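Uncharacterized protein (Bacteroides ovatus, PDB 4IRT) is of unknown function but is a putative neuraminidase built on a BNR-repeat beta-propeller, and so may release sialic acids from glycans. Local coordinates at residues 36-40 against 74-80; 46-50 against 106-110; 277-282 against 293-299; 311-315 against 330-334. Residues are numbered along the deposited sequence.

Contact 1: 36-40 against 74-80; sequences YISYY and NIISMMI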
loop_
_atom_site.group_PDB
_atom_site.type_symbol
_atom_site.label_atom_id
_atom_site.label_comp_id
_atom_site.label_asym_id
_atom_site.label_seq_id
_atom_site.Cartn_x
_atom_site.Cartn_y
_atom_site.Cartn_z
ATOM N N TYR A 36 -14.549 2.238 -7.450
ATOM C CA TYR A 36 -14.718 3.173 -6.366
ATOM C C TYR A 36 -13.408 3.860 -6.092
ATOM O O TYR A 36 -12.339 3.254 -6.226
ATOM C CB TYR A 36 -15.145 2.441 -5.090
ATOM C CG TYR A 36 -16.504 1.810 -5.177
ATOM C CD1 TYR A 36 -16.684 0.543 -5.755
ATOM C CD2 TYR A 36 -17.623 2.473 -4.677
ATOM C CE1 TYR A 36 -17.946 -0.019 -5.863
ATOM C CE2 TYR A 36 -18.873 1.902 -4.748
ATOM C CZ TYR A 36 -19.030 0.663 -5.329
ATOM O OH TYR A 36 -20.296 0.125 -5.407
ATOM N N ILE A 37 -13.498 5.123 -5.675
ATOM C CA ILE A 37 -12.323 5.927 -5.404
ATOM C C ILE A 37 -12.597 6.768 -4.170
ATOM O O ILE A 37 -13.764 7.007 -3.806
ATOM C CB ILE A 37 -11.985 6.827 -6.629
ATOM C CG1 ILE A 37 -10.547 7.361 -6.549
ATOM C CG2 ILE A 37 -13.006 7.947 -6.790
ATOM C CD1 ILE A 37 -10.126 8.050 -7.836
ATOM N N SER A 38 -11.539 7.218 -3.511
ATOM C CA SER A 38 -11.690 8.089 -2.354
ATOM C C SER A 38 -10.516 9.047 -2.318
ATOM O O SER A 38 -9.407 8.680 -2.692
ATOM C CB SER A 38 -11.755 7.276 -1.027
ATOM O OG SER A 38 -10.612 6.464 -0.818
ATOM N N TYR A 39 -10.789 10.253 -1.847
ATOM C CA TYR A 39 -9.779 11.288 -1.706
ATOM C C TYR A 39 -10.299 12.395 -0.847
ATOM O O TYR A 39 -11.509 12.442 -0.533
ATOM C CB TYR A 39 -9.374 11.853 -3.051
ATOM C CG TYR A 39 -10.488 12.436 -3.864
ATOM C CD1 TYR A 39 -11.217 11.641 -4.742
ATOM C CD2 TYR A 39 -10.770 13.809 -3.818
ATOM C CE1 TYR A 39 -12.221 12.183 -5.539
ATOM C CE2 TYR A 39 -11.771 14.354 -4.615
ATOM C CZ TYR A 39 -12.500 13.511 -5.448
ATOM O OH TYR A 39 -13.472 14.043 -6.251
ATOM N N TYR A 40 -9.380 13.278 -0.423
ATOM C CA TYR A 40 -9.773 14.521 0.212
ATOM C C TYR A 40 -9.857 15.648 -0.813
ATOM O O TYR A 40 -8.930 15.834 -1.617
ATOM C CB TYR A 40 -8.764 14.917 1.261
ATOM C CG TYR A 40 -8.622 14.008 2.465
ATOM C CD1 TYR A 40 -9.615 13.944 3.425
ATOM C CD2 TYR A 40 -7.446 13.285 2.685
ATOM C CE1 TYR A 40 -9.485 13.119 4.526
ATOM C CE2 TYR A 40 -7.291 12.462 3.791
ATOM C CZ TYR A 40 -8.310 12.410 4.739
ATOM O OH TYR A 40 -8.198 11.616 5.870
ATOM N N ASN A 74 -2.156 11.140 7.290
ATOM C CA ASN A 74 -3.557 10.986 7.670
ATOM C C ASN A 74 -4.472 10.487 6.512
ATOM O O ASN A 74 -5.566 11.017 6.249
ATOM C CB ASN A 74 -4.076 12.296 8.254
ATOM C CG ASN A 74 -3.516 12.596 9.632
ATOM O OD1 ASN A 74 -2.300 12.481 9.872
ATOM N ND2 ASN A 74 -4.391 13.007 10.543
ATOM N N ILE A 75 -3.994 9.437 5.850
ATOM C CA ILE A 75 -4.607 8.935 4.618
ATOM C C ILE A 75 -5.965 8.263 4.798
ATOM O O ILE A 75 -6.372 7.915 5.913
ATOM C CB ILE A 75 -3.650 7.958 3.910
ATOM C CG1 ILE A 75 -3.374 6.729 4.801
ATOM C CG2 ILE A 75 -2.363 8.682 3.565
ATOM C CD1 ILE A 75 -4.139 5.517 4.381
ATOM N N ILE A 76 -6.622 8.060 3.674
ATOM C CA ILE A 76 -7.862 7.308 3.560
ATOM C C ILE A 76 -7.530 5.951 2.912
ATOM O O ILE A 76 -6.928 5.889 1.810
ATOM C CB ILE A 76 -8.842 8.008 2.601
ATOM C CG1 ILE A 76 -9.183 9.432 3.054
ATOM C CG2 ILE A 76 -10.120 7.170 2.417
ATOM C CD1 ILE A 76 -9.479 10.358 1.879
ATOM N N SER A 77 -7.963 4.878 3.553
ATOM C CA SER A 77 -7.982 3.559 2.939
ATOM C C SER A 77 -9.420 3.039 2.885
ATOM O O SER A 77 -10.171 3.121 3.882
ATOM C CB SER A 77 -7.135 2.570 3.750
ATOM O OG SER A 77 -5.733 2.750 3.572
HETATM N N MSE A 78 -9.780 2.464 1.739
HETATM C CA MSE A 78 -11.107 1.899 1.504
HETATM C C MSE A 78 -11.048 0.494 0.945
HETATM O O MSE A 78 -9.994 0.021 0.458
HETATM C CB MSE A 78 -11.889 2.805 0.557
HETATM C CG MSE A 78 -11.627 2.493 -0.895
HETATM SE SE MSE A 78 -12.245 3.800 -2.215
HETATM C CE MSE A 78 -14.080 3.893 -1.708
HETATM N N MSE A 79 -12.192 -0.195 1.009
HETATM C CA MSE A 79 -12.341 -1.549 0.469
HETATM C C MSE A 79 -13.803 -1.883 0.389
HETATM O O MSE A 79 -14.609 -1.302 1.103
HETATM C CB MSE A 79 -11.643 -2.556 1.392
HETATM C CG MSE A 79 -11.639 -4.014 0.936
HETATM SE SE MSE A 79 -10.925 -4.304 -0.858
HETATM C CE MSE A 79 -9.238 -3.378 -0.720
ATOM N N ILE A 80 -14.162 -2.824 -0.483
ATOM C CA ILE A 80 -15.544 -3.265 -0.643
ATOM C C ILE A 80 -15.626 -4.709 -0.163
ATOM O O ILE A 80 -14.772 -5.539 -0.508
ATOM C CB ILE A 80 -16.015 -3.225 -2.104
ATOM C CG1 ILE A 80 -15.587 -1.923 -2.820
ATOM C CG2 ILE A 80 -17.540 -3.433 -2.176
ATOM C CD1 ILE A 80 -16.274 -0.672 -2.368
#

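Contact 2: 46-50 against 106-110; sequences LVLGK and GSLEL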
loop_
_atom_site.group_PDB
_atom_site.type_symbol
_atom_site.label_atom_id
_atom_site.label_comp_id
_atom_site.label_asym_id
_atom_site.label_seq_id
_atom_site.Cartn_x
_atom_site.Cartn_y
_atom_site.Cartn_z
ATOM N N LEU A 46 -13.567 14.278 2.983
ATOM C CA LEU A 46 -13.459 12.971 2.384
ATOM C C LEU A 46 -14.531 12.889 1.328
ATOM O O LEU A 46 -15.715 13.056 1.646
ATOM C CB LEU A 46 -13.725 11.902 3.457
ATOM C CG LEU A 46 -14.072 10.495 2.997
ATOM C CD1 LEU A 46 -12.923 9.910 2.209
ATOM C CD2 LEU A 46 -14.374 9.614 4.186
ATOM N N VAL A 47 -14.115 12.635 0.094
ATOM C CA VAL A 47 -14.996 12.428 -1.024
ATOM C C VAL A 47 -14.928 10.943 -1.401
ATOM O O VAL A 47 -13.836 10.357 -1.456
ATOM C CB VAL A 47 -14.529 13.277 -2.224
ATOM C CG1 VAL A 47 -15.345 12.979 -3.468
ATOM C CG2 VAL A 47 -14.604 14.755 -1.871
ATOM N N LEU A 48 -16.087 10.339 -1.676
ATOM C CA LEU A 48 -16.162 8.987 -2.250
ATOM C C LEU A 48 -16.804 9.087 -3.632
ATOM O O LEU A 48 -17.722 9.887 -3.840
ATOM C CB LEU A 48 -16.987 8.059 -1.357
ATOM C CG LEU A 48 -16.540 7.846 0.081
ATOM C CD1 LEU A 48 -17.449 6.852 0.756
ATOM C CD2 LEU A 48 -15.097 7.361 0.163
ATOM N N GLY A 49 -16.298 8.308 -4.579
ATOM C CA GLY A 49 -16.828 8.286 -5.912
ATOM C C GLY A 49 -16.917 6.894 -6.492
ATOM O O GLY A 49 -16.262 5.979 -6.031
ATOM N N LYS A 50 -17.742 6.754 -7.526
ATOM C CA LYS A 50 -17.837 5.508 -8.241
ATOM C C LYS A 50 -18.228 5.741 -9.693
ATOM O O LYS A 50 -18.864 6.754 -10.027
ATOM C CB LYS A 50 -18.842 4.564 -7.575
ATOM C CG LYS A 50 -20.293 4.966 -7.751
ATOM C CD LYS A 50 -21.241 4.172 -6.854
ATOM C CE LYS A 50 -21.365 2.726 -7.311
ATOM N NZ LYS A 50 -22.517 1.983 -6.709
ATOM N N GLY A 106 -23.178 -0.594 -2.191
ATOM C CA GLY A 106 -22.784 0.305 -3.271
ATOM C C GLY A 106 -23.012 1.791 -3.040
ATOM O O GLY A 106 -22.695 2.624 -3.908
ATOM N N SER A 107 -23.518 2.150 -1.868
ATOM C CA SER A 107 -23.791 3.549 -1.578
ATOM C C SER A 107 -22.527 4.330 -1.181
ATOM O O SER A 107 -21.665 3.844 -0.429
ATOM C CB SER A 107 -24.822 3.674 -0.469
ATOM O OG SER A 107 -25.021 5.035 -0.124
ATOM N N LEU A 108 -22.462 5.567 -1.664
ATOM C CA LEU A 108 -21.375 6.480 -1.332
ATOM C C LEU A 108 -21.651 7.205 -0.025
ATOM O O LEU A 108 -20.764 7.847 0.505
ATOM C CB LEU A 108 -21.181 7.510 -2.451
ATOM C CG LEU A 108 -20.843 6.997 -3.831
ATOM C CD1 LEU A 108 -20.700 8.174 -4.774
ATOM C CD2 LEU A 108 -19.563 6.160 -3.833
ATOM N N GLU A 109 -22.867 7.077 0.503
ATOM C CA GLU A 109 -23.220 7.673 1.771
ATOM C C GLU A 109 -22.786 6.762 2.910
ATOM O O GLU A 109 -22.999 5.543 2.878
ATOM C CB GLU A 109 -24.723 7.886 1.873
ATOM C CG GLU A 109 -25.322 8.788 0.818
ATOM C CD GLU A 109 -26.773 9.057 1.151
ATOM O OE1 GLU A 109 -27.062 9.645 2.233
ATOM O OE2 GLU A 109 -27.624 8.621 0.363
ATOM N N LEU A 110 -22.187 7.391 3.918
ATOM C CA LEU A 110 -21.632 6.733 5.067
ATOM C C LEU A 110 -22.485 6.989 6.309
ATOM O O LEU A 110 -23.089 8.032 6.447
ATOM C CB LEU A 110 -20.240 7.305 5.328
ATOM C CG LEU A 110 -19.198 7.112 4.224
ATOM C CD1 LEU A 110 -17.901 7.834 4.569
ATOM C CD2 LEU A 110 -18.974 5.614 4.070
#

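Contact 3: 277-282 against 293-299; sequences VPQYRI and RQITDRQ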
loop_
_atom_site.group_PDB
_atom_site.type_symbol
_atom_site.label_atom_id
_atom_site.label_comp_id
_atom_site.label_asym_id
_atom_site.label_seq_id
_atom_site.Cartn_x
_atom_site.Cartn_y
_atom_site.Cartn_z
ATOM N N VAL A 277 24.028 6.033 -4.390
ATOM C CA VAL A 277 22.783 6.197 -5.159
ATOM C C VAL A 277 21.761 5.073 -4.915
ATOM O O VAL A 277 21.954 3.940 -5.342
ATOM C CB VAL A 277 23.077 6.208 -6.663
ATOM C CG1 VAL A 277 21.796 6.378 -7.466
ATOM C CG2 VAL A 277 24.111 7.277 -7.017
ATOM N N PRO A 278 20.627 5.396 -4.276
ATOM C CA PRO A 278 19.606 4.373 -4.065
ATOM C C PRO A 278 19.059 3.893 -5.394
ATOM O O PRO A 278 18.949 4.688 -6.332
ATOM C CB PRO A 278 18.532 5.123 -3.253
ATOM C CG PRO A 278 19.282 6.250 -2.605
ATOM C CD PRO A 278 20.265 6.676 -3.643
ATOM N N GLN A 279 18.706 2.604 -5.476
ATOM C CA GLN A 279 18.222 2.006 -6.706
ATOM C C GLN A 279 17.001 1.192 -6.386
ATOM O O GLN A 279 16.964 0.522 -5.348
ATOM C CB GLN A 279 19.273 1.040 -7.299
ATOM C CG GLN A 279 20.634 1.652 -7.577
ATOM C CD GLN A 279 20.674 2.546 -8.813
ATOM O OE1 GLN A 279 19.692 2.669 -9.559
ATOM N NE2 GLN A 279 21.807 3.180 -9.027
ATOM N N TYR A 280 16.039 1.215 -7.300
ATOM C CA TYR A 280 14.857 0.391 -7.208
ATOM C C TYR A 280 15.180 -1.107 -7.336
ATOM O O TYR A 280 16.079 -1.514 -8.089
ATOM C CB TYR A 280 13.848 0.797 -8.262
ATOM C CG TYR A 280 13.081 2.062 -8.000
ATOM C CD1 TYR A 280 12.085 2.108 -7.015
ATOM C CD2 TYR A 280 13.314 3.236 -8.760
ATOM C CE1 TYR A 280 11.335 3.239 -6.801
ATOM C CE2 TYR A 280 12.562 4.402 -8.517
ATOM C CZ TYR A 280 11.584 4.383 -7.561
ATOM O OH TYR A 280 10.767 5.468 -7.297
ATOM N N ARG A 281 14.468 -1.912 -6.551
ATOM C CA ARG A 281 14.689 -3.333 -6.424
ATOM C C ARG A 281 13.392 -4.101 -6.444
ATOM O O ARG A 281 12.365 -3.599 -6.015
ATOM C CB ARG A 281 15.319 -3.627 -5.056
ATOM C CG ARG A 281 16.497 -2.739 -4.740
ATOM C CD ARG A 281 17.752 -3.105 -5.515
ATOM N NE ARG A 281 18.842 -2.163 -5.215
ATOM C CZ ARG A 281 20.146 -2.425 -5.326
ATOM N NH1 ARG A 281 20.535 -3.598 -5.779
ATOM N NH2 ARG A 281 21.057 -1.501 -5.011
ATOM N N ILE A 282 13.478 -5.358 -6.863
ATOM C CA ILE A 282 12.445 -6.341 -6.589
ATOM C C ILE A 282 13.060 -7.568 -5.896
ATOM O O ILE A 282 14.163 -7.998 -6.242
ATOM C CB ILE A 282 11.669 -6.703 -7.891
ATOM C CG1 ILE A 282 10.386 -7.456 -7.563
ATOM C CG2 ILE A 282 12.541 -7.487 -8.872
ATOM C CD1 ILE A 282 9.378 -7.458 -8.689
ATOM N N ARG A 293 16.585 -8.332 -7.885
ATOM C CA ARG A 293 17.087 -7.653 -9.068
ATOM C C ARG A 293 16.988 -6.149 -8.886
ATOM O O ARG A 293 16.080 -5.634 -8.193
ATOM C CB ARG A 293 16.333 -8.099 -10.329
ATOM C CG ARG A 293 16.454 -9.584 -10.681
ATOM C CD ARG A 293 17.765 -9.935 -11.362
ATOM N NE ARG A 293 17.741 -11.308 -11.863
ATOM C CZ ARG A 293 18.012 -12.359 -11.097
ATOM N NH1 ARG A 293 18.325 -12.161 -9.823
ATOM N NH2 ARG A 293 17.986 -13.589 -11.597
ATOM N N GLN A 294 17.928 -5.457 -9.501
ATOM C CA GLN A 294 17.931 -4.000 -9.582
ATOM C C GLN A 294 17.184 -3.577 -10.869
ATOM O O GLN A 294 17.414 -4.122 -11.947
ATOM C CB GLN A 294 19.349 -3.491 -9.621
ATOM C CG GLN A 294 19.488 -1.970 -9.673
ATOM C CD GLN A 294 20.947 -1.533 -9.675
ATOM O OE1 GLN A 294 21.815 -2.230 -9.147
ATOM N NE2 GLN A 294 21.207 -0.353 -10.231
ATOM N N ILE A 295 16.318 -2.593 -10.733
ATOM C CA ILE A 295 15.374 -2.241 -11.775
ATOM C C ILE A 295 15.924 -1.174 -12.702
ATOM O O ILE A 295 15.789 -1.312 -13.917
ATOM C CB ILE A 295 14.037 -1.725 -11.188
ATOM C CG1 ILE A 295 13.471 -2.680 -10.149
ATOM C CG2 ILE A 295 13.022 -1.471 -12.303
ATOM C CD1 ILE A 295 13.216 -4.091 -10.624
ATOM N N THR A 296 16.503 -0.106 -12.175
ATOM C CA THR A 296 17.049 0.949 -13.069
ATOM C C THR A 296 18.509 1.221 -12.725
ATOM O O THR A 296 19.044 0.602 -11.826
ATOM C CB THR A 296 16.185 2.242 -13.124
ATOM O OG1 THR A 296 16.258 2.938 -11.896
ATOM C CG2 THR A 296 14.710 1.946 -13.435
ATOM N N ASP A 297 19.167 2.072 -13.496
ATOM C CA ASP A 297 20.548 2.433 -13.235
ATOM C C ASP A 297 20.581 3.933 -12.989
ATOM O O ASP A 297 21.033 4.714 -13.824
ATOM C CB ASP A 297 21.476 2.038 -14.403
ATOM C CG ASP A 297 22.960 2.305 -14.092
ATOM O OD1 ASP A 297 23.371 2.283 -12.897
ATOM O OD2 ASP A 297 23.739 2.543 -15.046
ATOM N N ARG A 298 20.044 4.333 -11.849
ATOM C CA ARG A 298 20.012 5.743 -11.465
ATOM C C ARG A 298 21.431 6.273 -11.257
ATOM O O ARG A 298 22.297 5.551 -10.803
ATOM C CB ARG A 298 19.220 5.919 -10.162
ATOM C CG ARG A 298 17.812 5.363 -10.158
ATOM C CD ARG A 298 17.069 5.686 -8.868
ATOM N NE ARG A 298 16.760 7.117 -8.841
ATOM C CZ ARG A 298 17.407 8.054 -8.141
ATOM N NH1 ARG A 298 18.374 7.757 -7.278
ATOM N NH2 ARG A 298 17.041 9.324 -8.282
ATOM N N GLN A 299 21.615 7.561 -11.541
ATOM C CA GLN A 299 22.881 8.280 -11.423
ATOM C C GLN A 299 22.937 9.292 -10.275
ATOM O O GLN A 299 24.025 9.720 -9.882
ATOM C CB GLN A 299 23.085 9.105 -12.711
ATOM C CG GLN A 299 23.175 8.272 -13.974
ATOM C CD GLN A 299 24.278 7.247 -13.837
ATOM O OE1 GLN A 299 25.452 7.609 -13.800
ATOM N NE2 GLN A 299 23.907 5.970 -13.697
#

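Contact 4: 311-315 against 330-334; sequences MIPIA and FRDEE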
loop_
_atom_site.group_PDB
_atom_site.type_symbol
_atom_site.label_atom_id
_atom_site.label_comp_id
_atom_site.label_asym_id
_atom_site.label_seq_id
_atom_site.Cartn_x
_atom_site.Cartn_y
_atom_site.Cartn_z
HETATM N N MSE A 311 11.710 16.346 0.681
HETATM C CA MSE A 311 11.022 15.395 -0.210
HETATM C C MSE A 311 12.035 14.392 -0.684
HETATM O O MSE A 311 13.153 14.740 -1.117
HETATM C CB MSE A 311 10.320 16.018 -1.447
HETATM C CG MSE A 311 9.288 15.082 -2.134
HETATM SE SE MSE A 311 8.859 15.597 -4.016
HETATM C CE MSE A 311 10.634 15.639 -4.876
ATOM N N ILE A 312 11.653 13.127 -0.641
ATOM C CA ILE A 312 12.514 12.094 -1.192
ATOM C C ILE A 312 12.331 12.134 -2.728
ATOM O O ILE A 312 11.193 12.170 -3.230
ATOM C CB ILE A 312 12.197 10.705 -0.618
ATOM C CG1 ILE A 312 12.308 10.710 0.913
ATOM C CG2 ILE A 312 13.154 9.679 -1.194
ATOM C CD1 ILE A 312 11.592 9.565 1.587
ATOM N N PRO A 313 13.440 12.135 -3.480
ATOM C CA PRO A 313 13.400 12.336 -4.926
ATOM C C PRO A 313 12.751 11.226 -5.732
ATOM O O PRO A 313 12.496 11.407 -6.924
ATOM C CB PRO A 313 14.891 12.412 -5.317
ATOM C CG PRO A 313 15.650 12.520 -4.055
ATOM C CD PRO A 313 14.811 11.950 -2.980
ATOM N N ILE A 314 12.542 10.066 -5.110
ATOM C CA ILE A 314 11.879 8.961 -5.781
ATOM C C ILE A 314 10.711 8.463 -4.910
ATOM O O ILE A 314 10.706 8.614 -3.675
ATOM C CB ILE A 314 12.833 7.802 -6.128
ATOM C CG1 ILE A 314 13.380 7.131 -4.889
ATOM C CG2 ILE A 314 14.007 8.289 -6.983
ATOM C CD1 ILE A 314 14.282 5.958 -5.172
ATOM N N ALA A 315 9.713 7.886 -5.574
ATOM C CA ALA A 315 8.555 7.333 -4.893
ATOM C C ALA A 315 8.796 5.909 -4.461
ATOM O O ALA A 315 9.483 5.155 -5.143
ATOM C CB ALA A 315 7.347 7.368 -5.806
ATOM N N PHE A 330 6.704 3.590 -10.620
ATOM C CA PHE A 330 7.510 4.467 -9.817
ATOM C C PHE A 330 7.437 5.932 -10.279
ATOM O O PHE A 330 6.663 6.273 -11.158
ATOM C CB PHE A 330 8.945 3.963 -9.781
ATOM C CG PHE A 330 9.700 4.106 -11.067
ATOM C CD1 PHE A 330 9.545 3.182 -12.098
ATOM C CD2 PHE A 330 10.651 5.121 -11.224
ATOM C CE1 PHE A 330 10.314 3.268 -13.247
ATOM C CE2 PHE A 330 11.388 5.223 -12.387
ATOM C CZ PHE A 330 11.205 4.306 -13.412
ATOM N N ARG A 331 8.203 6.778 -9.610
ATOM C CA ARG A 331 8.299 8.199 -9.975
ATOM C C ARG A 331 9.678 8.645 -9.554
ATOM O O ARG A 331 10.092 8.400 -8.416
ATOM C CB ARG A 331 7.178 8.966 -9.280
ATOM C CG ARG A 331 7.233 10.498 -9.341
ATOM C CD ARG A 331 8.106 11.107 -8.261
ATOM N NE ARG A 331 7.530 10.886 -6.949
ATOM C CZ ARG A 331 8.152 11.067 -5.788
ATOM N NH1 ARG A 331 9.429 11.452 -5.716
ATOM N NH2 ARG A 331 7.466 10.880 -4.681
ATOM N N ASP A 332 10.370 9.358 -10.437
ATOM C CA ASP A 332 11.785 9.690 -10.216
ATOM C C ASP A 332 12.078 11.103 -10.711
ATOM O O ASP A 332 11.782 11.439 -11.858
ATOM C CB ASP A 332 12.642 8.638 -10.948
ATOM C CG ASP A 332 14.137 8.645 -10.549
ATOM O OD1 ASP A 332 14.707 9.689 -10.146
ATOM O OD2 ASP A 332 14.754 7.559 -10.726
ATOM N N GLU A 333 12.678 11.923 -9.850
ATOM C CA GLU A 333 13.187 13.242 -10.273
ATOM C C GLU A 333 14.083 13.180 -11.512
ATOM O O GLU A 333 14.073 14.107 -12.344
ATOM C CB GLU A 333 13.976 13.926 -9.162
ATOM C CG GLU A 333 13.098 14.640 -8.151
ATOM C CD GLU A 333 13.877 15.590 -7.238
ATOM O OE1 GLU A 333 15.076 15.866 -7.502
ATOM O OE2 GLU A 333 13.275 16.043 -6.244
ATOM N N GLU A 334 14.834 12.096 -11.655
ATOM C CA GLU A 334 15.658 11.893 -12.857
ATOM C C GLU A 334 14.856 11.836 -14.142
ATOM O O GLU A 334 15.427 12.012 -15.212
ATOM C CB GLU A 334 16.455 10.569 -12.792
ATOM C CG GLU A 334 17.680 10.645 -11.918
ATOM C CD GLU A 334 18.671 9.506 -12.151
ATOM O OE1 GLU A 334 18.427 8.587 -12.956
ATOM O OE2 GLU A 334 19.711 9.541 -11.513
HETATM O O HOH W 1 13.466 16.228 -3.548
HETATM O O HOH W 2 8.567 11.235 -1.878
#

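Contact 1: 36-40 against 74-80
Strand 36-40 and strand 76-80 run nearly antiparallel, 165° between their directions, yet their axes stay 7.3 Å apart at closest approach. That is too wide for backbone pairing, so side chains fill the gap. From one strand Tyr36 and Ser38 point across; from the other Ile76, Met78 and Ile80 answer. The small Ser38 gives a shallow spot between two bulky neighbours: its OG lies 3.3 Å from Ile76 CG2 and 3.4 Å from the selenium (SE) of Met78, a selenomethionine. The flexible Met78 chain continues past it, and its CE rests 3.8 Å from Tyr36 CB. At one end Ile80 CD1 sits over the Tyr36 ring, 3.8 Å from the centroid, a CH-pi contact. At the other, Ile76 CD1 does the same to Tyr40, 3.5 Å from its centroid and almost on the ring normal. A flat ring suits both places because it offers a broad face to a branched aliphatic tip. Tyr40 has a second use: its OH donates a hydrogen bond to Asn74 O (2.7 Å), tying the ring to the loop that leads into strand 76-80. Behind that strand, Ser77 OG bonds to Pro127 O, towards the next sheet. Such face-to-face packing of successive antiparallel sheets, held mainly by apolar side chains, is how neighbouring blades of a beta-propeller meet.

Contact 2: 46-50 against 106-110
Residues 46-50 are extended as part of a strand, whereas 106-110 follow an irregular path in the opposite sense, their end-to-end directions 167° apart. The backbones come nearest at Leu48 and Leu108, whose CA atoms are 5.9 Å apart, and no backbone hydrogen bond joins them. Gly106 turns the loop with a positive phi of 71°. A side chain there would also crowd Lys50, whose NZ donates to Gly106 O over 2.9 Å; glycine suits the spot on both counts. The long lysine chain spans the gap to that carbonyl, and its NZ also bonds to Tyr36 OH. Ser107 shapes the next step through an ST turn, its OG accepting from Glu109 N (3.0 Å). Leu108 and Leu110 point to the strand, where they mesh with its leucines: Leu108 CD2 lies 4.0 Å from Leu48 CB, Leu110 CD2 is 3.9 Å from Leu48 CD1, and Leu110 CD1 reaches Leu46 CD2 at 4.0 Å. One cost is Leu108 O, buried here without a polar partner. Leu108 and Leu110 also touch strand 59-63 on one sheet and strand 86-90 on the next, so the loop after strand 99-101 plugs the cleft between two blades.

Contact 3: 277-282 against 293-299
Val277 opens the contact with a compact apolar side chain, its CG1 3.5 Å from Arg298 O. Pro278 O accepts from Arg298 NH1 (3.3 Å), while Arg298 NE makes a salt bridge with Asp332. Gln279 binds in two directions, as an amide side chain can: OE1 accepts from Arg298 N (2.9 Å) and NE2 donates to Arg298 O (3.0 Å), imitating a backbone partner where the strands have parted. At Tyr280 the backbone takes over, Tyr280 O accepting from Ile295 N (2.9 Å), while Tyr280 CB packs 3.9 Å from Ile295 CB. Arg281 pairs with Gln294 as a non-hydrogen-bonded antiparallel pair; its guanidinium turns to Glu272 in a salt bridge. Ile282 and Arg293 make the hydrogen-bonded pair, Ile282 N to Arg293 O and Arg293 N to Ile282 O, both 2.9 Å. These belong to the hairpin of strands 278-285 and 290-294, the latter the outermost of its blade. Strand 264-271 flanks 278-285 on the other side, and strand 325-330 of the next blade receives Ile282 and Ile295.

Contact 4: 311-315 against 330-334
Backbone hydrogen bonds set the frame: Ala315 N donates to Arg331 O (2.9 Å) and Glu333 N to Pro313 O (3.0 Å). Between them Ile314 and Asp332 form a single bridge, CA atoms 4.5 Å apart, with Ile314 CA making a CH···O contact to Arg331 O (3.2 Å). The side chain of Arg331 adds a further bond, NH1 to Ile312 O (3.1 Å); its guanidinium lies with a face over the backbone at Ile314 and Ala315, where a small alanine CB lets NH2 come within 3.7 Å. Arg331 NE is taken by Trp365 O. In the propeller, 311-315 is part of the crossover from the blade ending in strand 290-294 to the one starting with strand 318-322. Segment 330-334 leaves strand 325-330 of that second blade. Asp332 OD1 accepts from Glu334 N (2.8 Å), an Asx turn that starts the 3-10 segment, while its OD2 meets Arg298 in a salt bridge. In plain van der Waals contact, Pro313 CB lies 3.8 Å from Glu333 CD, the carboxylate carbon. Two waters also bridge the segments, one donating to Met311 O (2.9 Å) and Glu333 OE2 (2.7 Å), the other donating to Ile312 O (3.1 Å) and accepting from Arg331 NH2 (3.0 Å).

Overall arrangement
The contacts form two pairs. Contacts 1 and 2 start from the same blade, strands 34-40 and 45-52 being neighbours in it, and both reach towards the next; Tyr39 O and Val47 N are 2.7 Å apart, a probable hydrogen bond. Contacts 3 and 4 meet across a blade boundary, Tyr280 OH lying 2.5 Å from Ala315 O and Gln299 N 2.7 Å from Glu334 OE2, both probable hydrogen bonds. Contacts 1 and 3 lie on opposite sides of the chain's centre, their own centres 30 Å apart; for contacts 2 and 3 the distance is 39 Å. No active site is established. A bound 1,2-ethanediol, probably from the crystallisation liquor, lies about 4 Å from the Asn74 side chain in contact 1.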